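Local coordinates for protein methylxanthine N3-demethylase NdmB (Pseudomonas putida, PDB 6ICL) that catalyses the NADH-dependent N3-demethylation of theobromine to 7-methylxanthine and formaldehyde as a Rieske non-heme iron oxygenase in bacterial caffeine degradation, at residues T42-E45 against F46-N50; R111-E114 against A115-Q119; W148-L151 against D152-F155. One frame throughout, in Å; residues are numbered along the deposited sequence.

Contact 1 (T42-E45 against F46-N50); sequences TLNE and FERAN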
ATOM      1  N   THR A  42      27.495 -11.264  -0.619  1.00 35.22           N
ATOM      2  CA  THR A  42      28.198 -11.804  -1.767  1.00 32.84           C
ATOM      3  C   THR A  42      28.940 -10.670  -2.462  1.00 37.58           C
ATOM      4  O   THR A  42      28.644  -9.488  -2.262  1.00 30.79           O
ATOM      5  CB  THR A  42      27.240 -12.488  -2.736  1.00 32.49           C
ATOM      6  OG1 THR A  42      26.394 -11.501  -3.357  1.00 32.70           O
ATOM      7  CG2 THR A  42      26.368 -13.513  -1.989  1.00 33.28           C
ATOM      8  N   LEU A  43      29.936 -11.042  -3.262  1.00 34.52           N
ATOM      9  CA  LEU A  43      30.669 -10.052  -4.033  1.00 35.43           C
ATOM     10  C   LEU A  43      29.729  -9.276  -4.955  1.00 33.42           C
ATOM     11  O   LEU A  43      29.790  -8.042  -5.027  1.00 32.01           O
ATOM     12  CB  LEU A  43      31.776 -10.755  -4.823  1.00 35.43           C
ATOM     13  CG  LEU A  43      32.710  -9.854  -5.615  1.00 39.08           C
ATOM     14  CD1 LEU A  43      33.257  -8.779  -4.685  1.00 33.95           C
ATOM     15  CD2 LEU A  43      33.847 -10.717  -6.218  1.00 32.27           C
ATOM     16  N   ASN A  44      28.834  -9.989  -5.641  1.00 32.68           N
ATOM     17  CA  ASN A  44      27.838  -9.335  -6.483  1.00 35.11           C
ATOM     18  C   ASN A  44      26.989  -8.348  -5.686  1.00 39.42           C
ATOM     19  O   ASN A  44      26.756  -7.205  -6.123  1.00 30.44           O
ATOM     20  CB  ASN A  44      26.953 -10.390  -7.129  1.00 34.65           C
ATOM     21  CG  ASN A  44      26.181  -9.840  -8.283  1.00 46.10           C
ATOM     22  OD1 ASN A  44      24.994  -9.520  -8.158  1.00 46.99           O
ATOM     23  ND2 ASN A  44      26.855  -9.690  -9.422  1.00 46.79           N
ATOM     24  N   GLU A  45      26.488  -8.782  -4.520  1.00 33.64           N
ATOM     25  CA  GLU A  45      25.747  -7.873  -3.650  1.00 34.49           C
ATOM     26  C   GLU A  45      26.566  -6.634  -3.308  1.00 37.09           C
ATOM     27  O   GLU A  45      26.037  -5.515  -3.280  1.00 34.36           O
ATOM     28  CB  GLU A  45      25.312  -8.604  -2.370  1.00 32.76           C
ATOM     29  CG  GLU A  45      24.037  -9.428  -2.559  1.00 36.02           C
ATOM     30  CD  GLU A  45      23.797 -10.438  -1.436  1.00 36.64           C
ATOM     31  OE1 GLU A  45      22.807 -11.185  -1.532  1.00 37.06           O
ATOM     32  OE2 GLU A  45      24.598 -10.491  -0.471  1.00 36.57           O
ATOM     33  N   PHE A  46      27.860  -6.810  -3.024  1.00 32.04           N
ATOM     34  CA  PHE A  46      28.682  -5.652  -2.693  1.00 31.48           C
ATOM     35  C   PHE A  46      28.806  -4.693  -3.883  1.00 31.04           C
ATOM     36  O   PHE A  46      28.733  -3.465  -3.722  1.00 30.66           O
ATOM     37  CB  PHE A  46      30.070  -6.110  -2.244  1.00 29.79           C
ATOM     38  CG  PHE A  46      31.053  -5.011  -2.218  1.00 31.15           C
ATOM     39  CD1 PHE A  46      31.086  -4.121  -1.139  1.00 31.56           C
ATOM     40  CD2 PHE A  46      31.916  -4.814  -3.287  1.00 33.15           C
ATOM     41  CE1 PHE A  46      32.004  -3.063  -1.121  1.00 31.42           C
ATOM     42  CE2 PHE A  46      32.812  -3.763  -3.282  1.00 33.73           C
ATOM     43  CZ  PHE A  46      32.859  -2.886  -2.186  1.00 32.07           C
ATOM     44  N   GLU A  47      29.030  -5.236  -5.077  1.00 29.01           N
ATOM     45  CA  GLU A  47      29.224  -4.396  -6.259  1.00 36.02           C
ATOM     46  C   GLU A  47      27.938  -3.692  -6.689  1.00 36.50           C
ATOM     47  O   GLU A  47      28.006  -2.587  -7.235  1.00 38.53           O
ATOM     48  CB  GLU A  47      29.795  -5.239  -7.400  1.00 32.56           C
ATOM     49  CG  GLU A  47      31.239  -5.697  -7.108  1.00 32.94           C
ATOM     50  CD  GLU A  47      31.858  -6.499  -8.261  1.00 37.64           C
ATOM     51  OE1 GLU A  47      31.104  -6.992  -9.128  1.00 38.81           O
ATOM     52  OE2 GLU A  47      33.102  -6.616  -8.306  1.00 40.43           O
ATOM     53  N   ARG A  48      26.767  -4.282  -6.419  1.00 32.33           N
ATOM     54  CA  ARG A  48      25.464  -3.666  -6.706  1.00 33.77           C
ATOM     55  C   ARG A  48      25.022  -2.623  -5.681  1.00 33.49           C
ATOM     56  O   ARG A  48      24.044  -1.923  -5.940  1.00 35.24           O
ATOM     57  CB  ARG A  48      24.357  -4.725  -6.744  1.00 36.18           C
ATOM     58  CG  ARG A  48      24.218  -5.487  -8.024  1.00 45.55           C
ATOM     59  CD  ARG A  48      23.567  -6.878  -7.773  1.00 48.90           C
ATOM     60  NE  ARG A  48      22.711  -6.975  -6.582  1.00 50.63           N
ATOM     61  CZ  ARG A  48      22.368  -8.137  -5.996  1.00 52.22           C
ATOM     62  NH1 ARG A  48      22.825  -9.301  -6.471  1.00 45.55           N
ATOM     63  NH2 ARG A  48      21.578  -8.149  -4.929  1.00 50.57           N
ATOM     64  N   ALA A  49      25.662  -2.548  -4.511  1.00 31.11           N
ATOM     65  CA  ALA A  49      25.228  -1.662  -3.438  1.00 33.88           C
ATOM     66  C   ALA A  49      25.437  -0.179  -3.741  1.00 36.92           C
ATOM     67  O   ALA A  49      24.825   0.666  -3.086  1.00 33.87           O
ATOM     68  CB  ALA A  49      25.985  -2.004  -2.161  1.00 32.82           C
ATOM     69  N   ASN A  50      26.310   0.163  -4.681  1.00 34.71           N
ATOM     70  CA  ASN A  50      26.633   1.555  -4.955  1.00 32.88           C
ATOM     71  C   ASN A  50      26.938   1.630  -6.444  1.00 36.25           C
ATOM     72  O   ASN A  50      27.547   0.703  -6.981  1.00 34.49           O
ATOM     73  CB  ASN A  50      27.832   2.023  -4.094  1.00 32.46           C
ATOM     74  CG  ASN A  50      28.183   3.500  -4.301  1.00 36.34           C
ATOM     75  OD1 ASN A  50      28.752   3.881  -5.323  1.00 35.45           O
ATOM     76  ND2 ASN A  50      27.875   4.328  -3.310  1.00 33.61           N
TER

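Contact 2 (R111-E114 against A115-Q119); sequences RYDE and AGACQ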
ATOM      1  N   ARG A 111      38.619  11.718   5.108  1.00 39.10           N
ATOM      2  CA  ARG A 111      38.982  10.593   4.266  1.00 40.82           C
ATOM      3  C   ARG A 111      39.680   9.543   5.111  1.00 41.51           C
ATOM      4  O   ARG A 111      40.577   9.872   5.896  1.00 42.11           O
ATOM      5  CB  ARG A 111      39.878  11.041   3.117  1.00 42.61           C
ATOM      6  CG  ARG A 111      39.289  12.163   2.299  1.00 49.39           C
ATOM      7  CD  ARG A 111      39.764  12.114   0.854  1.00 54.00           C
ATOM      8  NE  ARG A 111      39.894  13.443   0.275  1.00 60.80           N
ATOM      9  CZ  ARG A 111      39.716  13.719  -1.015  1.00 69.27           C
ATOM     10  NH1 ARG A 111      39.375  12.753  -1.873  1.00 61.00           N
ATOM     11  NH2 ARG A 111      39.867  14.968  -1.444  1.00 84.85           N
ATOM     12  N   TYR A 112      39.279   8.284   4.935  1.00 38.16           N
ATOM     13  CA  TYR A 112      39.871   7.171   5.656  1.00 40.42           C
ATOM     14  C   TYR A 112      40.575   6.237   4.677  1.00 41.39           C
ATOM     15  O   TYR A 112      40.098   6.016   3.555  1.00 39.96           O
ATOM     16  CB  TYR A 112      38.810   6.421   6.470  1.00 37.02           C
ATOM     17  CG  TYR A 112      38.241   7.250   7.593  1.00 42.43           C
ATOM     18  CD1 TYR A 112      38.812   7.227   8.863  1.00 43.66           C
ATOM     19  CD2 TYR A 112      37.142   8.084   7.378  1.00 37.63           C
ATOM     20  CE1 TYR A 112      38.293   8.017   9.897  1.00 43.17           C
ATOM     21  CE2 TYR A 112      36.622   8.862   8.394  1.00 37.44           C
ATOM     22  CZ  TYR A 112      37.187   8.816   9.647  1.00 41.22           C
ATOM     23  OH  TYR A 112      36.649   9.599  10.641  1.00 45.52           O
ATOM     24  N   ASP A 113      41.724   5.700   5.102  1.00 46.40           N
ATOM     25  CA  ASP A 113      42.447   4.723   4.296  1.00 47.10           C
ATOM     26  C   ASP A 113      42.047   3.323   4.730  1.00 45.82           C
ATOM     27  O   ASP A 113      41.263   3.151   5.665  1.00 44.01           O
ATOM     28  CB  ASP A 113      43.961   4.907   4.416  1.00 46.31           C
ATOM     29  CG  ASP A 113      44.481   4.714   5.841  1.00 45.11           C
ATOM     30  OD1 ASP A 113      43.851   4.043   6.696  1.00 46.75           O
ATOM     31  OD2 ASP A 113      45.555   5.257   6.126  1.00 52.67           O
ATOM     32  N   GLU A 114      42.656   2.313   4.089  1.00 43.19           N
ATOM     33  CA  GLU A 114      42.319   0.910   4.326  1.00 44.64           C
ATOM     34  C   GLU A 114      42.546   0.470   5.764  1.00 43.02           C
ATOM     35  O   GLU A 114      41.995  -0.561   6.179  1.00 45.67           O
ATOM     36  CB  GLU A 114      43.131   0.011   3.388  1.00 51.08           C
ATOM     37  CG  GLU A 114      44.556   0.480   3.162  1.00 63.23           C
ATOM     38  CD  GLU A 114      44.683   1.301   1.893  1.00 78.34           C
ATOM     39  OE1 GLU A 114      44.433   0.728   0.807  1.00 84.41           O
ATOM     40  OE2 GLU A 114      45.012   2.509   1.986  1.00 99.26           O
ATOM     41  N   ALA A 115      43.341   1.207   6.535  1.00 43.31           N
ATOM     42  CA  ALA A 115      43.586   0.865   7.928  1.00 46.53           C
ATOM     43  C   ALA A 115      42.677   1.614   8.879  1.00 47.83           C
ATOM     44  O   ALA A 115      42.828   1.469  10.095  1.00 44.58           O
ATOM     45  CB  ALA A 115      45.053   1.142   8.301  1.00 47.53           C
ATOM     46  N   GLY A 116      41.746   2.418   8.363  1.00 48.23           N
ATOM     47  CA  GLY A 116      40.882   3.205   9.222  1.00 45.62           C
ATOM     48  C   GLY A 116      41.484   4.491   9.752  1.00 45.42           C
ATOM     49  O   GLY A 116      40.855   5.141  10.597  1.00 44.37           O
ATOM     50  N   ALA A 117      42.675   4.881   9.290  1.00 44.91           N
ATOM     51  CA  ALA A 117      43.287   6.136   9.704  1.00 43.09           C
ATOM     52  C   ALA A 117      42.767   7.268   8.832  1.00 42.80           C
ATOM     53  O   ALA A 117      42.691   7.134   7.608  1.00 44.81           O
ATOM     54  CB  ALA A 117      44.814   6.062   9.597  1.00 45.44           C
ATOM     55  N   CYS A 118      42.390   8.371   9.453  1.00 43.22           N
ATOM     56  CA  CYS A 118      41.956   9.524   8.687  1.00 43.95           C
ATOM     57  C   CYS A 118      43.192  10.186   8.086  1.00 50.23           C
ATOM     58  O   CYS A 118      44.101  10.573   8.822  1.00 49.09           O
ATOM     59  CB  CYS A 118      41.182  10.497   9.572  1.00 42.56           C
ATOM     60  SG  CYS A 118      40.804  11.982   8.683  1.00 47.63           S
ATOM     61  N   GLN A 119      43.236  10.295   6.755  1.00 50.55           N
ATOM     62  CA  GLN A 119      44.380  10.852   6.046  1.00 51.85           C
ATOM     63  C   GLN A 119      44.143  12.267   5.517  1.00 55.99           C
ATOM     64  O   GLN A 119      45.095  12.910   5.055  1.00 52.17           O
ATOM     65  CB  GLN A 119      44.786   9.920   4.894  1.00 50.26           C
ATOM     66  CG  GLN A 119      45.371   8.568   5.360  1.00 51.78           C
ATOM     67  CD  GLN A 119      46.608   8.720   6.249  1.00 58.00           C
ATOM     68  OE1 GLN A 119      47.300   9.729   6.206  1.00 55.90           O
ATOM     69  NE2 GLN A 119      46.873   7.715   7.070  1.00 58.20           N
TER

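Contact 3 (W148-L151 against D152-F155); sequences WVRL and DNSF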
ATOM      1  N   TRP A 148      33.911 -11.866   3.514  1.00 35.37           N
ATOM      2  CA  TRP A 148      34.044 -12.388   4.870  1.00 31.81           C
ATOM      3  C   TRP A 148      34.696 -11.344   5.755  1.00 32.69           C
ATOM      4  O   TRP A 148      35.618 -10.638   5.331  1.00 35.74           O
ATOM      5  CB  TRP A 148      34.909 -13.655   4.890  1.00 34.17           C
ATOM      6  CG  TRP A 148      34.389 -14.724   4.042  1.00 31.02           C
ATOM      7  CD1 TRP A 148      34.617 -14.908   2.703  1.00 34.70           C
ATOM      8  CD2 TRP A 148      33.519 -15.769   4.451  1.00 31.93           C
ATOM      9  NE1 TRP A 148      33.947 -16.023   2.258  1.00 32.15           N
ATOM     10  CE2 TRP A 148      33.264 -16.571   3.318  1.00 32.11           C
ATOM     11  CE3 TRP A 148      32.934 -16.118   5.676  1.00 31.99           C
ATOM     12  CZ2 TRP A 148      32.438 -17.687   3.369  1.00 32.07           C
ATOM     13  CZ3 TRP A 148      32.130 -17.228   5.730  1.00 30.88           C
ATOM     14  CH2 TRP A 148      31.884 -18.004   4.583  1.00 30.29           C
ATOM     15  N   VAL A 149      34.232 -11.256   6.986  1.00 33.65           N
ATOM     16  CA  VAL A 149      34.773 -10.334   7.965  1.00 31.77           C
ATOM     17  C   VAL A 149      35.009 -11.101   9.262  1.00 36.52           C
ATOM     18  O   VAL A 149      34.185 -11.926   9.670  1.00 35.67           O
ATOM     19  CB  VAL A 149      33.829  -9.136   8.221  1.00 33.66           C
ATOM     20  CG1 VAL A 149      34.405  -8.219   9.306  1.00 33.76           C
ATOM     21  CG2 VAL A 149      33.546  -8.355   6.927  1.00 32.85           C
ATOM     22  N   ARG A 150      36.127 -10.801   9.920  1.00 35.62           N
ATOM     23  CA  ARG A 150      36.420 -11.294  11.259  1.00 39.30           C
ATOM     24  C   ARG A 150      36.671 -10.088  12.147  1.00 40.10           C
ATOM     25  O   ARG A 150      37.571  -9.289  11.874  1.00 38.85           O
ATOM     26  CB  ARG A 150      37.625 -12.241  11.262  1.00 41.31           C
ATOM     27  CG  ARG A 150      38.018 -12.698  12.686  1.00 45.18           C
ATOM     28  CD  ARG A 150      39.111 -13.758  12.648  1.00 43.52           C
ATOM     29  NE  ARG A 150      40.362 -13.243  12.101  1.00 44.53           N
ATOM     30  CZ  ARG A 150      41.456 -13.983  11.906  1.00 51.23           C
ATOM     31  NH1 ARG A 150      41.455 -15.285  12.201  1.00 46.28           N
ATOM     32  NH2 ARG A 150      42.550 -13.426  11.399  1.00 39.86           N
ATOM     33  N   LEU A 151      35.854  -9.942  13.191  1.00 40.21           N
ATOM     34  CA  LEU A 151      35.915  -8.742  14.001  1.00 36.78           C
ATOM     35  C   LEU A 151      37.097  -8.735  14.949  1.00 41.73           C
ATOM     36  O   LEU A 151      37.574  -7.654  15.314  1.00 41.60           O
ATOM     37  CB  LEU A 151      34.631  -8.582  14.803  1.00 37.54           C
ATOM     38  CG  LEU A 151      33.394  -8.291  13.959  1.00 38.35           C
ATOM     39  CD1 LEU A 151      32.190  -8.126  14.884  1.00 38.23           C
ATOM     40  CD2 LEU A 151      33.623  -7.041  13.087  1.00 34.51           C
ATOM     41  N   ASP A 152      37.559  -9.899  15.392  1.00 41.81           N
ATOM     42  CA  ASP A 152      38.613  -9.951  16.394  1.00 46.23           C
ATOM     43  C   ASP A 152      39.682 -10.941  15.968  1.00 42.99           C
ATOM     44  O   ASP A 152      39.402 -12.134  15.793  1.00 42.11           O
ATOM     45  CB  ASP A 152      38.080 -10.303  17.785  1.00 47.26           C
ATOM     46  CG  ASP A 152      39.112 -10.021  18.872  1.00 48.20           C
ATOM     47  OD1 ASP A 152      40.299 -10.220  18.602  1.00 44.28           O
ATOM     48  OD2 ASP A 152      38.759  -9.562  19.969  1.00 49.85           O
ATOM     49  N   ASN A 153      40.902 -10.405  15.828  1.00 45.76           N
ATOM     50  CA  ASN A 153      42.175 -11.026  15.481  1.00 52.17           C
ATOM     51  C   ASN A 153      42.888 -11.712  16.631  1.00 51.08           C
ATOM     52  O   ASN A 153      43.773 -12.534  16.370  1.00 50.17           O
ATOM     53  CB  ASN A 153      43.152  -9.943  15.000  1.00 51.87           C
ATOM     54  CG  ASN A 153      43.412 -10.048  13.581  1.00 50.89           C
ATOM     55  OD1 ASN A 153      43.014 -11.035  12.978  1.00 61.58           O
ATOM     56  ND2 ASN A 153      44.066  -9.058  13.003  1.00 54.01           N
ATOM     57  N   SER A 154      42.578 -11.327  17.875  1.00 50.68           N
ATOM     58  CA  SER A 154      43.479 -11.559  19.001  1.00 53.37           C
ATOM     59  C   SER A 154      43.925 -13.012  19.111  1.00 56.13           C
ATOM     60  O   SER A 154      45.091 -13.284  19.412  1.00 60.45           O
ATOM     61  CB  SER A 154      42.803 -11.137  20.303  1.00 53.86           C
ATOM     62  OG  SER A 154      42.509  -9.762  20.303  1.00 62.18           O
ATOM     63  N   PHE A 155      43.018 -13.959  18.894  1.00 49.81           N
ATOM     64  CA  PHE A 155      43.312 -15.343  19.235  1.00 49.60           C
ATOM     65  C   PHE A 155      43.877 -16.140  18.067  1.00 54.39           C
ATOM     66  O   PHE A 155      44.319 -17.276  18.279  1.00 52.62           O
ATOM     67  CB  PHE A 155      42.058 -16.025  19.783  1.00 48.84           C
ATOM     68  CG  PHE A 155      41.525 -15.393  21.050  1.00 49.21           C
ATOM     69  CD1 PHE A 155      42.267 -14.450  21.743  1.00 50.39           C
ATOM     70  CD2 PHE A 155      40.280 -15.762  21.557  1.00 51.46           C
ATOM     71  CE1 PHE A 155      41.775 -13.873  22.913  1.00 47.87           C
ATOM     72  CE2 PHE A 155      39.773 -15.190  22.729  1.00 48.87           C
ATOM     73  CZ  PHE A 155      40.523 -14.248  23.410  1.00 49.90           C
TER

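Contact 1 (T42-E45 against F46-N50)
F46 N donates to T42 O at 2.9 Å, and the CB of F46 rests against the carbonyl oxygen of L43. With CG anti to the backbone N (chi1 166°), the ring swings off the helix toward the six-stranded sheet of the Rieske domain, where it meets M57, L68 and I75. L43 CD1 comes only loosely to F46 CD2, at 4.4 Å; the L43 side chain also touches I75. E47 N binds L43 O almost head-on, and CG of E47 lies 3.5 Å from that same oxygen as the extended chain carries the carboxylate to a salt bridge with R70. These turns of helix 43-48 start from a capping box. T42, the N-cap residue, accepts from E45 N through OG1 at 3.0 Å, while T42 N donates back to E45 OE2 at 3.0 Å in a nearly straight bond (169°) that arrives from above the carboxylate plane. The other oxygen, OE1, takes S178 N. Shortening E45 to an alanine is likely to leave the amides of T42 and S178 without these acceptors and to remove the CG methylene beside the R48 guanidinium. R48 N bonds N44 O, and the chain bends at chi3, laying one guanidinium face over E45 CA and bringing NH2 within 3.6 Å of E45 CG. NH1 reaches N44 OD1 at 2.8 Å in the plane of the amide carbonyl, although the two flat groups are turned 64° apart; it also forms a salt bridge to D177. A49 sets its CB 3.7 Å from E45 O.

Contact 2 (R111-E114 against A115-Q119)
D113 holds CG between its own backbone N and carbonyl carbon (chi1 62°), which folds the carboxylate back over the A115-Q119 backbone. Two amides grip OD1, A115 N at 2.9 Å and A117 N at 3.0 Å, arriving from opposite faces of the carboxylate plane; the first of these bonds closes an Asx turn. OD2 is used separately: Q119, bent at chi2 (-58°), brings NE2 to it at 2.9 Å on the anti side, somewhat out of plane. Three donors thus fix the carboxylate's rotation and tie the bend to the returning strand. The backbone adds its own bonds: G116 N to D113 O, D113 N to A117 O and Q119 N to R111 O. Y112 and C118 face each other as a non-hydrogen-bonded pair, their side chains on the same face of the sheet. C118 CB packs 3.8 Å from Y112 CE1, and SG lies over the ring, 5.0 Å from its centroid, a long sulfur-aromatic contact. The rim of the ring meets G116 O, 3.4 Å from CD1, while the hydroxyl bonds A83 N beside the cluster ligand C82. G116 has a positive phi (81°), a conformation in which a side chain would probably collide with the carbonyl oxygen before it and which glycine accepts readily. A type I turn from D113 to G116, followed by this glycine and the D113-A117 bond, makes a beta hairpin with a G1 bulge, here directly after the second cluster-binding loop of the Rieske domain.

Contact 3 (W148-L151 against D152-F155)
R150 lays its side chain across the backbone of D152 and N153, just where strand 146-150 gives way to loop. From CB, which points toward the loop, the chain runs with CG anti to the backbone N (chi1 176°), setting CG 3.4 Å from D152 O. CD stays beside the same oxygen at 3.6 Å, and the bend at chi3 (65°) then turns the head group, leaving NE 4.0 Å from D152 O. N153 CA lies over one face of the guanidinium, and the N153 side chain crosses the arginine at about a right angle, the amide and guanidinium planes 70° apart. At the tip, NH2 forms a salt bridge with D139 on the adjacent strand 137-143, and NH1 donates to T158 OG1, so that the buried guanidinium is satisfied from strand 137-143 on one hand and from later in the loop on the other. The D152 carboxylate turns away from R150, toward S154. Its OD1 accepts twice from S154, from the backbone N at 2.6 Å, nearly along the C-O axis, and from OG at 2.8 Å on the syn lone pair. Beyond S154, F155 stacks on H35 and meets the F360 ring. The bond from S154 N to D152 OD1 defines an Asx turn, which here begins the loop leading from the Rieske domain sheet toward strand 171-181.

All three contacts are local turns or ends of elements, in series along the chain. Contacts 1 and 3 adjoin one six-stranded sheet: contact 1 is the short helix that follows strand 37-42, contact 3 the end of the neighbouring strand 146-150, and their centres lie 22 Å apart, nearest atoms about 8 Å. Contact 2 sits in the smaller four-stranded sheet near the iron-sulfur cluster, its centre 22 Å from that of contact 1 and 19 Å from that of contact 3. It alone borders the cluster, with the Y112 side chain about 5 Å away; contacts 1 and 3 are remote from both the cluster and the mononuclear iron held by H197, H202 and D314.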